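Local coordinates for protein LipS lipolytic enzyme (Unidentified, PDB 4FBL) that probably hydrolyses carboxylic ester bonds of lipids, as a thermostable lipase of the alpha/beta hydrolase fold recovered from a metagenome, at residues L36-P44 against P84-E95; V217-R227 against I244-E255. All blocks are in the same frame, centred on the assembly; numbering follows the deposited sequence.

Contact 1: residues L36-P44 against P84-E95; sequences LQVLPGAEP and PRLTGHGTTPAE
Leu36 meets 84-95 through its CD2 methyl, which lies along the Glu95 side chain, 3.6 Å from Glu95 CB, the two side chains running past each other in opposite directions. Glu95 extends with CG anti to its backbone N (chi1 -177°), which carries the carboxylate back to Thr91: Thr91 OG1 donates to Glu95 OE2 at 2.6 Å, from above the carboxylate plane. Glu95 N donates to Thr92 OG1 at 3.1 Å, the N-cap bond of helix 93-97.

Arg85, bent at chi3 (52°), meets Val38 from the opposite direction; Val38 CG2 lies over one guanidinium face, 3.7 Å from Arg85 NE. Arg85 NH1 donates in plane to His89 O at 2.9 Å.

Gly90 offers its CA and carbonyl, while the Thr91 side chain meets Leu36 CD2 and Gln37 O. Leu39 N donates to Gly90 O at 2.9 Å, Val38 CA approaches the same Gly90 O at 3.4 Å, and Ala42 CB rests 3.9 Å from Gly90 CA. Thus the loop before edge strand 45-47, with its type II turn Leu39-Ala42, sits on the loop after strand 80-83, where Leu86-His89 forms another.

One direct N-H...O bond, a CA-H...O contact, a water between Gln37 O and Thr91 O (weak to Thr91) and van der Waals cover join the segments; Arg85, Thr91 and Glu95 find polar side-chain partners within 84-95, whereas Ala42 O is buried without one.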
loop_
_atom_site.group_PDB
_atom_site.type_symbol
_atom_site.label_atom_id
_atom_site.label_comp_id
_atom_site.label_asym_id
_atom_site.label_seq_id
_atom_site.Cartn_x
_atom_site.Cartn_y
_atom_site.Cartn_z
ATOM N N LEU C 36 -7.733 3.025 -28.290
ATOM C CA LEU C 36 -8.082 1.563 -28.374
ATOM C C LEU C 36 -9.604 1.397 -28.505
ATOM O O LEU C 36 -10.346 2.317 -28.238
ATOM C CB LEU C 36 -7.541 0.816 -27.114
ATOM C CG LEU C 36 -6.176 0.081 -27.077
ATOM C CD1 LEU C 36 -5.067 0.812 -27.897
ATOM C CD2 LEU C 36 -5.658 -0.216 -25.613
ATOM N N GLN C 37 -10.071 0.222 -28.903
ATOM C CA GLN C 37 -11.499 -0.057 -28.870
ATOM C C GLN C 37 -11.956 -0.568 -27.492
ATOM O O GLN C 37 -11.310 -1.443 -26.901
ATOM C CB GLN C 37 -11.865 -1.094 -29.949
ATOM C CG GLN C 37 -11.940 -0.565 -31.428
ATOM C CD GLN C 37 -12.775 0.728 -31.615
ATOM O OE1 GLN C 37 -13.981 0.762 -31.359
ATOM N NE2 GLN C 37 -12.119 1.784 -32.084
ATOM N N VAL C 38 -13.073 -0.038 -26.991
ATOM C CA VAL C 38 -13.708 -0.551 -25.768
ATOM C C VAL C 38 -14.421 -1.831 -26.129
ATOM O O VAL C 38 -15.145 -1.854 -27.110
ATOM C CB VAL C 38 -14.694 0.496 -25.166
ATOM C CG1 VAL C 38 -15.439 -0.048 -24.011
ATOM C CG2 VAL C 38 -13.951 1.753 -24.776
ATOM N N LEU C 39 -14.219 -2.903 -25.348
ATOM C CA LEU C 39 -14.948 -4.118 -25.492
ATOM C C LEU C 39 -16.489 -3.928 -25.434
ATOM O O LEU C 39 -17.000 -3.131 -24.645
ATOM C CB LEU C 39 -14.548 -5.112 -24.401
ATOM C CG LEU C 39 -13.154 -5.757 -24.540
ATOM C CD1 LEU C 39 -12.868 -6.459 -23.225
ATOM C CD2 LEU C 39 -13.054 -6.768 -25.715
ATOM N N PRO C 40 -17.219 -4.680 -26.276
ATOM C CA PRO C 40 -18.724 -4.680 -26.223
ATOM C C PRO C 40 -19.201 -4.963 -24.812
ATOM O O PRO C 40 -18.770 -5.951 -24.185
ATOM C CB PRO C 40 -19.111 -5.861 -27.165
ATOM C CG PRO C 40 -17.925 -5.850 -28.231
ATOM C CD PRO C 40 -16.666 -5.406 -27.460
ATOM N N GLY C 41 -20.040 -4.110 -24.262
ATOM C CA GLY C 41 -20.566 -4.386 -22.881
ATOM C C GLY C 41 -19.838 -3.653 -21.721
ATOM O O GLY C 41 -20.317 -3.664 -20.559
ATOM N N ALA C 42 -18.725 -2.972 -22.056
ATOM C CA ALA C 42 -17.798 -2.401 -21.050
ATOM C C ALA C 42 -17.851 -0.877 -21.107
ATOM O O ALA C 42 -16.963 -0.164 -20.527
ATOM C CB ALA C 42 -16.373 -2.860 -21.330
ATOM N N GLU C 43 -18.871 -0.375 -21.794
ATOM C CA GLU C 43 -19.067 1.064 -21.916
ATOM C C GLU C 43 -19.442 1.671 -20.519
ATOM O O GLU C 43 -20.083 0.997 -19.698
ATOM C CB GLU C 43 -20.082 1.417 -23.063
ATOM C CG GLU C 43 -21.580 1.241 -22.776
ATOM C CD GLU C 43 -22.084 -0.228 -22.750
ATOM O OE1 GLU C 43 -21.337 -1.197 -23.080
ATOM O OE2 GLU C 43 -23.252 -0.398 -22.381
ATOM N N PRO C 44 -18.981 2.904 -20.241
ATOM C CA PRO C 44 -19.346 3.600 -19.001
ATOM C C PRO C 44 -20.835 3.925 -19.091
ATOM O O PRO C 44 -21.411 3.829 -20.185
ATOM C CB PRO C 44 -18.548 4.899 -19.069
ATOM C CG PRO C 44 -18.147 5.064 -20.515
ATOM C CD PRO C 44 -18.074 3.698 -21.099
ATOM N N PRO C 84 -17.928 5.346 -14.194
ATOM C CA PRO C 84 -16.784 5.456 -15.130
ATOM C C PRO C 84 -16.149 4.135 -15.501
ATOM O O PRO C 84 -16.188 3.189 -14.718
ATOM C CB PRO C 84 -15.718 6.267 -14.316
ATOM C CG PRO C 84 -16.126 6.045 -12.845
ATOM C CD PRO C 84 -17.659 5.945 -12.881
ATOM N N ARG C 85 -15.433 4.153 -16.625
ATOM C CA ARG C 85 -14.643 3.015 -17.057
ATOM C C ARG C 85 -13.212 3.371 -16.557
ATOM O O ARG C 85 -12.604 4.330 -17.039
ATOM C CB ARG C 85 -14.650 2.869 -18.597
ATOM C CG ARG C 85 -13.908 1.584 -19.044
ATOM C CD ARG C 85 -13.941 1.451 -20.633
ATOM N NE ARG C 85 -13.462 2.685 -21.259
ATOM C CZ ARG C 85 -12.189 3.022 -21.405
ATOM N NH1 ARG C 85 -11.186 2.285 -20.899
ATOM N NH2 ARG C 85 -11.934 4.121 -22.048
ATOM N N LEU C 86 -12.677 2.599 -15.605
ATOM C CA LEU C 86 -11.294 2.980 -15.135
ATOM C C LEU C 86 -10.250 2.857 -16.245
ATOM O O LEU C 86 -10.396 2.046 -17.157
ATOM C CB LEU C 86 -10.869 2.164 -13.938
ATOM C CG LEU C 86 -11.827 2.355 -12.773
ATOM C CD1 LEU C 86 -11.465 1.437 -11.540
ATOM C CD2 LEU C 86 -12.000 3.871 -12.370
ATOM N N THR C 87 -9.210 3.685 -16.190
ATOM C CA THR C 87 -8.094 3.622 -17.121
ATOM C C THR C 87 -7.567 2.186 -17.301
ATOM O O THR C 87 -7.351 1.460 -16.313
ATOM C CB THR C 87 -6.936 4.528 -16.576
ATOM O OG1 THR C 87 -7.497 5.841 -16.299
ATOM C CG2 THR C 87 -5.699 4.609 -17.624
ATOM N N GLY C 88 -7.328 1.774 -18.552
ATOM C CA GLY C 88 -6.799 0.451 -18.768
ATOM C C GLY C 88 -7.766 -0.687 -18.649
ATOM O O GLY C 88 -7.362 -1.862 -18.860
ATOM N N HIS C 89 -9.043 -0.389 -18.273
ATOM C CA HIS C 89 -10.080 -1.445 -18.117
ATOM C C HIS C 89 -11.095 -1.480 -19.300
ATOM O O HIS C 89 -11.357 -0.412 -19.982
ATOM C CB HIS C 89 -10.849 -1.346 -16.784
ATOM C CG HIS C 89 -9.981 -1.498 -15.598
ATOM N ND1 HIS C 89 -10.068 -2.571 -14.740
ATOM C CD2 HIS C 89 -8.924 -0.770 -15.184
ATOM C CE1 HIS C 89 -9.137 -2.467 -13.810
ATOM N NE2 HIS C 89 -8.456 -1.374 -14.038
ATOM N N GLY C 90 -11.648 -2.679 -19.527
ATOM C CA GLY C 90 -12.558 -2.943 -20.688
ATOM C C GLY C 90 -11.936 -2.595 -22.055
ATOM O O GLY C 90 -12.674 -2.221 -22.994
ATOM N N THR C 91 -10.589 -2.645 -22.165
ATOM C CA THR C 91 -9.819 -2.501 -23.470
ATOM C C THR C 91 -8.939 -3.776 -23.609
ATOM O O THR C 91 -9.433 -4.819 -24.039
ATOM C CB THR C 91 -9.022 -1.242 -23.515
ATOM O OG1 THR C 91 -8.072 -1.188 -22.417
ATOM C CG2 THR C 91 -9.956 -0.048 -23.398
ATOM N N THR C 92 -7.699 -3.760 -23.112
ATOM C CA THR C 92 -6.896 -4.967 -23.162
ATOM C C THR C 92 -6.082 -5.089 -21.882
ATOM O O THR C 92 -5.795 -4.042 -21.263
ATOM C CB THR C 92 -5.908 -4.921 -24.348
ATOM O OG1 THR C 92 -4.913 -3.885 -24.168
ATOM C CG2 THR C 92 -6.650 -4.697 -25.661
ATOM N N PRO C 93 -5.717 -6.349 -21.494
ATOM C CA PRO C 93 -4.890 -6.518 -20.318
ATOM C C PRO C 93 -3.559 -5.780 -20.450
ATOM O O PRO C 93 -3.059 -5.250 -19.412
ATOM C CB PRO C 93 -4.713 -8.055 -20.187
ATOM C CG PRO C 93 -5.994 -8.611 -20.913
ATOM C CD PRO C 93 -6.158 -7.659 -22.045
ATOM N N ALA C 94 -3.018 -5.680 -21.662
ATOM C CA ALA C 94 -1.797 -4.836 -21.898
ATOM C C ALA C 94 -1.952 -3.354 -21.541
ATOM O O ALA C 94 -1.026 -2.701 -21.012
ATOM C CB ALA C 94 -1.292 -4.933 -23.382
ATOM N N GLU C 95 -3.084 -2.761 -21.888
ATOM C CA GLU C 95 -3.301 -1.385 -21.448
ATOM C C GLU C 95 -3.447 -1.250 -19.877
ATOM O O GLU C 95 -2.904 -0.306 -19.233
ATOM C CB GLU C 95 -4.457 -0.768 -22.217
ATOM C CG GLU C 95 -4.590 0.690 -21.787
ATOM C CD GLU C 95 -5.775 1.476 -22.379
ATOM O OE1 GLU C 95 -5.421 2.428 -23.138
ATOM O OE2 GLU C 95 -6.995 1.204 -22.052
HETATM O O HOH W 1 -10.021 -3.659 -26.782
#

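Contact 2: residues V217-R227 against I244-E255; sequences VKCPALIIQSR and IGSTEKELLWLE
Arg227 lays its guanidinium flat on the indole of Trp253, the planes 14° apart and Arg227 CZ 3.9 Å from the centroid of the five-membered ring, a cation-pi stack. Bends at chi2 and chi3 fold the arginine back over the ring; Leu251 CG lies over the opposite face, offset toward the rim. The same guanidinium grips Glu255 side-on: Arg227 NE donates to Glu255 OE1 at 3.1 Å and Arg227 NH2 to Glu255 OE2 at 2.9 Å, each Glu255 oxygen accepting with its syn lone pair, with carboxylate and guanidinium nearly coplanar (12°). The stack and the salt bridge thus fix both the tilt and the in-plane rotation of the group.

Just before Arg227 and Glu255 run strands 221-226 and 249-254, parallel neighbours with axes 24° apart, in regular register from Ala221-Lys249 to Ser226-Leu254. With helix 235-243 they form a beta-alpha-beta unit at one edge of the alpha/beta hydrolase sheet, where 249-254 is the outermost strand. Ile223 typifies the backbone pairing, receiving from Leu252 N and donating to Glu250 O. On the side of helix 235-243, Ile223 CG2 packs against Leu251 CD1 (3.8 Å); on the sheet face that meets helix 267-279, Ile224 CG2 presses tightly on Leu254 CD1 at 3.5 Å. Ser226 OG bonds to Tyr258 O, close to the probable Ser-His-Asp triad.

At the far end Ser246 OG donates to Cys219 O at 2.7 Å, and two waters link Lys218 O to the amides of Thr247 and Glu248.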
loop_
_atom_site.group_PDB
_atom_site.type_symbol
_atom_site.label_atom_id
_atom_site.label_comp_id
_atom_site.label_asym_id
_atom_site.label_seq_id
_atom_site.Cartn_x
_atom_site.Cartn_y
_atom_site.Cartn_z
ATOM N N VAL C 217 -13.101 9.420 7.507
ATOM C CA VAL C 217 -14.434 9.258 6.868
ATOM C C VAL C 217 -15.499 9.582 7.907
ATOM O O VAL C 217 -15.495 8.948 8.942
ATOM C CB VAL C 217 -14.704 7.813 6.398
ATOM C CG1 VAL C 217 -16.111 7.717 5.840
ATOM C CG2 VAL C 217 -13.664 7.387 5.342
ATOM N N LYS C 218 -16.359 10.568 7.619
ATOM C CA LYS C 218 -17.338 11.091 8.581
ATOM C C LYS C 218 -18.749 10.967 8.017
ATOM O O LYS C 218 -19.664 11.076 8.763
ATOM C CB LYS C 218 -17.134 12.636 8.865
ATOM C CG LYS C 218 -15.939 13.041 9.808
ATOM C CD LYS C 218 -16.188 12.809 11.391
ATOM C CE LYS C 218 -14.915 13.073 12.290
ATOM N NZ LYS C 218 -13.663 12.409 11.705
ATOM N N CYS C 219 -18.940 10.870 6.702
ATOM C CA CYS C 219 -20.317 10.818 6.203
ATOM C C CYS C 219 -21.020 9.510 6.595
ATOM O O CYS C 219 -20.367 8.527 6.890
ATOM C CB CYS C 219 -20.367 10.982 4.670
ATOM S SG CYS C 219 -19.426 9.663 3.748
ATOM N N PRO C 220 -22.369 9.476 6.533
ATOM C CA PRO C 220 -23.130 8.218 6.665
ATOM C C PRO C 220 -22.627 7.062 5.761
ATOM O O PRO C 220 -22.208 7.291 4.641
ATOM C CB PRO C 220 -24.572 8.629 6.324
ATOM C CG PRO C 220 -24.645 10.036 6.700
ATOM C CD PRO C 220 -23.256 10.636 6.389
ATOM N N ALA C 221 -22.613 5.828 6.262
ATOM C CA ALA C 221 -22.031 4.718 5.506
ATOM C C ALA C 221 -22.952 3.495 5.622
ATOM O O ALA C 221 -23.392 3.203 6.731
ATOM C CB ALA C 221 -20.607 4.386 5.965
ATOM N N LEU C 222 -23.232 2.852 4.459
ATOM C CA LEU C 222 -23.821 1.550 4.364
ATOM C C LEU C 222 -22.745 0.621 3.815
ATOM O O LEU C 222 -22.412 0.653 2.613
ATOM C CB LEU C 222 -25.073 1.576 3.457
ATOM C CG LEU C 222 -25.802 0.256 3.191
ATOM C CD1 LEU C 222 -26.259 -0.503 4.494
ATOM C CD2 LEU C 222 -26.987 0.453 2.220
ATOM N N ILE C 223 -22.195 -0.206 4.709
ATOM C CA ILE C 223 -21.070 -1.078 4.335
ATOM C C ILE C 223 -21.688 -2.425 4.020
ATOM O O ILE C 223 -22.281 -3.061 4.894
ATOM C CB ILE C 223 -20.056 -1.194 5.508
ATOM C CG1 ILE C 223 -19.596 0.200 5.940
ATOM C CG2 ILE C 223 -18.818 -2.070 5.101
ATOM C CD1 ILE C 223 -19.538 0.409 7.469
ATOM N N ILE C 224 -21.535 -2.849 2.772
ATOM C CA ILE C 224 -22.193 -4.058 2.280
ATOM C C ILE C 224 -21.134 -5.108 2.063
ATOM O O ILE C 224 -20.223 -4.870 1.311
ATOM C CB ILE C 224 -22.933 -3.754 0.927
ATOM C CG1 ILE C 224 -23.960 -2.650 1.215
ATOM C CG2 ILE C 224 -23.572 -5.061 0.329
ATOM C CD1 ILE C 224 -24.826 -2.220 -0.003
ATOM N N GLN C 225 -21.265 -6.245 2.724
ATOM C CA GLN C 225 -20.222 -7.273 2.672
ATOM C C GLN C 225 -20.851 -8.675 2.534
ATOM O O GLN C 225 -21.743 -9.003 3.285
ATOM C CB GLN C 225 -19.335 -7.242 3.951
ATOM C CG GLN C 225 -17.843 -7.674 3.753
ATOM C CD GLN C 225 -16.898 -6.607 3.065
ATOM O OE1 GLN C 225 -15.956 -7.003 2.391
ATOM N NE2 GLN C 225 -17.213 -5.284 3.155
ATOM N N SER C 226 -20.331 -9.482 1.612
ATOM C CA SER C 226 -20.705 -10.835 1.487
ATOM C C SER C 226 -20.101 -11.665 2.636
ATOM O O SER C 226 -18.878 -11.558 3.005
ATOM C CB SER C 226 -20.218 -11.405 0.175
ATOM O OG SER C 226 -20.876 -10.907 -0.980
ATOM N N ARG C 227 -20.973 -12.493 3.200
ATOM C CA ARG C 227 -20.630 -13.274 4.367
ATOM C C ARG C 227 -19.613 -14.308 3.928
ATOM O O ARG C 227 -18.739 -14.652 4.652
ATOM C CB ARG C 227 -21.910 -13.879 5.003
ATOM C CG ARG C 227 -21.672 -14.741 6.108
ATOM C CD ARG C 227 -21.682 -13.957 7.404
ATOM N NE ARG C 227 -23.021 -13.476 7.766
ATOM C CZ ARG C 227 -23.268 -12.773 8.871
ATOM N NH1 ARG C 227 -22.312 -12.510 9.755
ATOM N NH2 ARG C 227 -24.486 -12.342 9.116
ATOM N N ILE C 244 -14.076 3.739 10.745
ATOM C CA ILE C 244 -14.519 5.043 10.312
ATOM C C ILE C 244 -14.963 5.920 11.465
ATOM O O ILE C 244 -15.455 5.437 12.487
ATOM C CB ILE C 244 -15.782 4.970 9.357
ATOM C CG1 ILE C 244 -16.898 4.101 9.981
ATOM C CG2 ILE C 244 -15.376 4.519 7.985
ATOM C CD1 ILE C 244 -18.219 4.211 9.164
ATOM N N GLY C 245 -14.901 7.222 11.243
ATOM C CA GLY C 245 -15.314 8.212 12.250
ATOM C C GLY C 245 -16.776 8.543 12.121
ATOM O O GLY C 245 -17.284 9.277 12.951
ATOM N N SER C 246 -17.479 8.009 11.091
ATOM C CA SER C 246 -18.935 8.239 10.929
ATOM C C SER C 246 -19.783 7.906 12.142
ATOM O O SER C 246 -19.649 6.842 12.735
ATOM C CB SER C 246 -19.459 7.455 9.717
ATOM O OG SER C 246 -18.517 7.607 8.652
ATOM N N THR C 247 -20.718 8.766 12.507
ATOM C CA THR C 247 -21.605 8.413 13.635
ATOM C C THR C 247 -22.780 7.597 13.091
ATOM O O THR C 247 -23.381 6.821 13.806
ATOM C CB THR C 247 -22.072 9.655 14.422
ATOM O OG1 THR C 247 -22.957 10.398 13.603
ATOM C CG2 THR C 247 -20.899 10.611 14.704
ATOM N N GLU C 248 -23.058 7.701 11.792
ATOM C CA GLU C 248 -24.159 6.927 11.219
ATOM C C GLU C 248 -23.620 5.815 10.306
ATOM O O GLU C 248 -23.011 6.104 9.252
ATOM C CB GLU C 248 -25.057 7.829 10.379
ATOM C CG GLU C 248 -25.878 8.816 11.152
ATOM C CD GLU C 248 -27.210 8.949 10.479
ATOM O OE1 GLU C 248 -27.895 7.885 10.358
ATOM O OE2 GLU C 248 -27.549 10.089 10.032
ATOM N N LYS C 249 -23.793 4.561 10.690
ATOM C CA LYS C 249 -23.125 3.510 9.926
ATOM C C LYS C 249 -23.870 2.256 10.127
ATOM O O LYS C 249 -24.405 2.063 11.186
ATOM C CB LYS C 249 -21.675 3.325 10.358
ATOM C CG LYS C 249 -21.483 3.187 11.934
ATOM C CD LYS C 249 -20.033 2.976 12.266
ATOM C CE LYS C 249 -19.790 2.640 13.807
ATOM N NZ LYS C 249 -18.342 2.851 14.232
ATOM N N GLU C 250 -23.891 1.393 9.113
ATOM C CA GLU C 250 -24.574 0.101 9.195
ATOM C C GLU C 250 -23.728 -0.916 8.467
ATOM O O GLU C 250 -23.200 -0.626 7.407
ATOM C CB GLU C 250 -25.954 0.205 8.516
ATOM C CG GLU C 250 -26.762 -1.096 8.673
ATOM C CD GLU C 250 -28.048 -1.159 7.825
ATOM O OE1 GLU C 250 -28.637 -0.108 7.410
ATOM O OE2 GLU C 250 -28.459 -2.311 7.584
ATOM N N LEU C 251 -23.578 -2.104 9.020
ATOM C CA LEU C 251 -22.946 -3.189 8.321
ATOM C C LEU C 251 -24.057 -4.180 7.863
ATOM O O LEU C 251 -24.706 -4.827 8.705
ATOM C CB LEU C 251 -21.848 -3.850 9.217
ATOM C CG LEU C 251 -21.050 -5.038 8.668
ATOM C CD1 LEU C 251 -20.369 -4.751 7.322
ATOM C CD2 LEU C 251 -19.954 -5.604 9.726
ATOM N N LEU C 252 -24.262 -4.275 6.547
ATOM C CA LEU C 252 -25.195 -5.240 5.932
ATOM C C LEU C 252 -24.516 -6.470 5.334
ATOM O O LEU C 252 -23.781 -6.382 4.295
ATOM C CB LEU C 252 -26.062 -4.564 4.876
ATOM C CG LEU C 252 -27.005 -5.474 4.100
ATOM C CD1 LEU C 252 -28.161 -5.932 5.016
ATOM C CD2 LEU C 252 -27.492 -4.512 2.942
ATOM N N TRP C 253 -24.752 -7.623 5.988
ATOM C CA TRP C 253 -24.118 -8.861 5.567
ATOM C C TRP C 253 -24.929 -9.539 4.498
ATOM O O TRP C 253 -26.129 -9.703 4.675
ATOM C CB TRP C 253 -23.989 -9.802 6.767
ATOM C CG TRP C 253 -22.840 -9.423 7.702
ATOM C CD1 TRP C 253 -22.933 -8.943 9.014
ATOM C CD2 TRP C 253 -21.443 -9.580 7.427
ATOM N NE1 TRP C 253 -21.663 -8.781 9.534
ATOM C CE2 TRP C 253 -20.735 -9.160 8.584
ATOM C CE3 TRP C 253 -20.715 -10.037 6.304
ATOM C CZ2 TRP C 253 -19.302 -9.148 8.644
ATOM C CZ3 TRP C 253 -19.311 -10.005 6.354
ATOM C CH2 TRP C 253 -18.623 -9.540 7.531
ATOM N N LEU C 254 -24.331 -9.934 3.394
ATOM C CA LEU C 254 -25.102 -10.604 2.364
ATOM C C LEU C 254 -25.054 -12.148 2.541
ATOM O O LEU C 254 -23.962 -12.730 2.525
ATOM C CB LEU C 254 -24.620 -10.199 0.968
ATOM C CG LEU C 254 -24.728 -8.679 0.624
ATOM C CD1 LEU C 254 -24.074 -8.347 -0.696
ATOM C CD2 LEU C 254 -26.133 -8.069 0.720
ATOM N N GLU C 255 -26.213 -12.792 2.710
ATOM C CA GLU C 255 -26.258 -14.267 3.029
ATOM C C GLU C 255 -26.235 -15.160 1.804
ATOM O O GLU C 255 -26.039 -16.320 1.933
ATOM C CB GLU C 255 -27.462 -14.610 3.903
ATOM C CG GLU C 255 -27.670 -13.778 5.219
ATOM C CD GLU C 255 -26.460 -13.718 6.196
ATOM O OE1 GLU C 255 -25.432 -14.391 5.986
ATOM O OE2 GLU C 255 -26.514 -12.988 7.213
HETATM O O HOH W 2 -22.081 9.801 9.859
HETATM O O HOH W 3 -20.077 11.514 11.623
#

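How the contacts relate
Followed from the first modelled residue, the chain reaches contact 1 at once: 36-44 leads into edge strand 45-47, and pairing with 84-95 closes a loop that contains strands 52-57 and 80-83 and helix 68-76. Contact 2 opens only much later, after the central strands 121-127 and 147-151, and closes the shorter loop around helix 235-243. The two are therefore in series, neither nested nor crossed. The centres of contact 1 and contact 2 lie about 30 Å apart, on opposite sides of the chain's centre. The nearest atoms of contact 1 and contact 2 are about 17 Å apart. Contact 1 ties the N-terminal approach to the loop following strand 80-83, whereas contact 2 completes the opposite sheet edge.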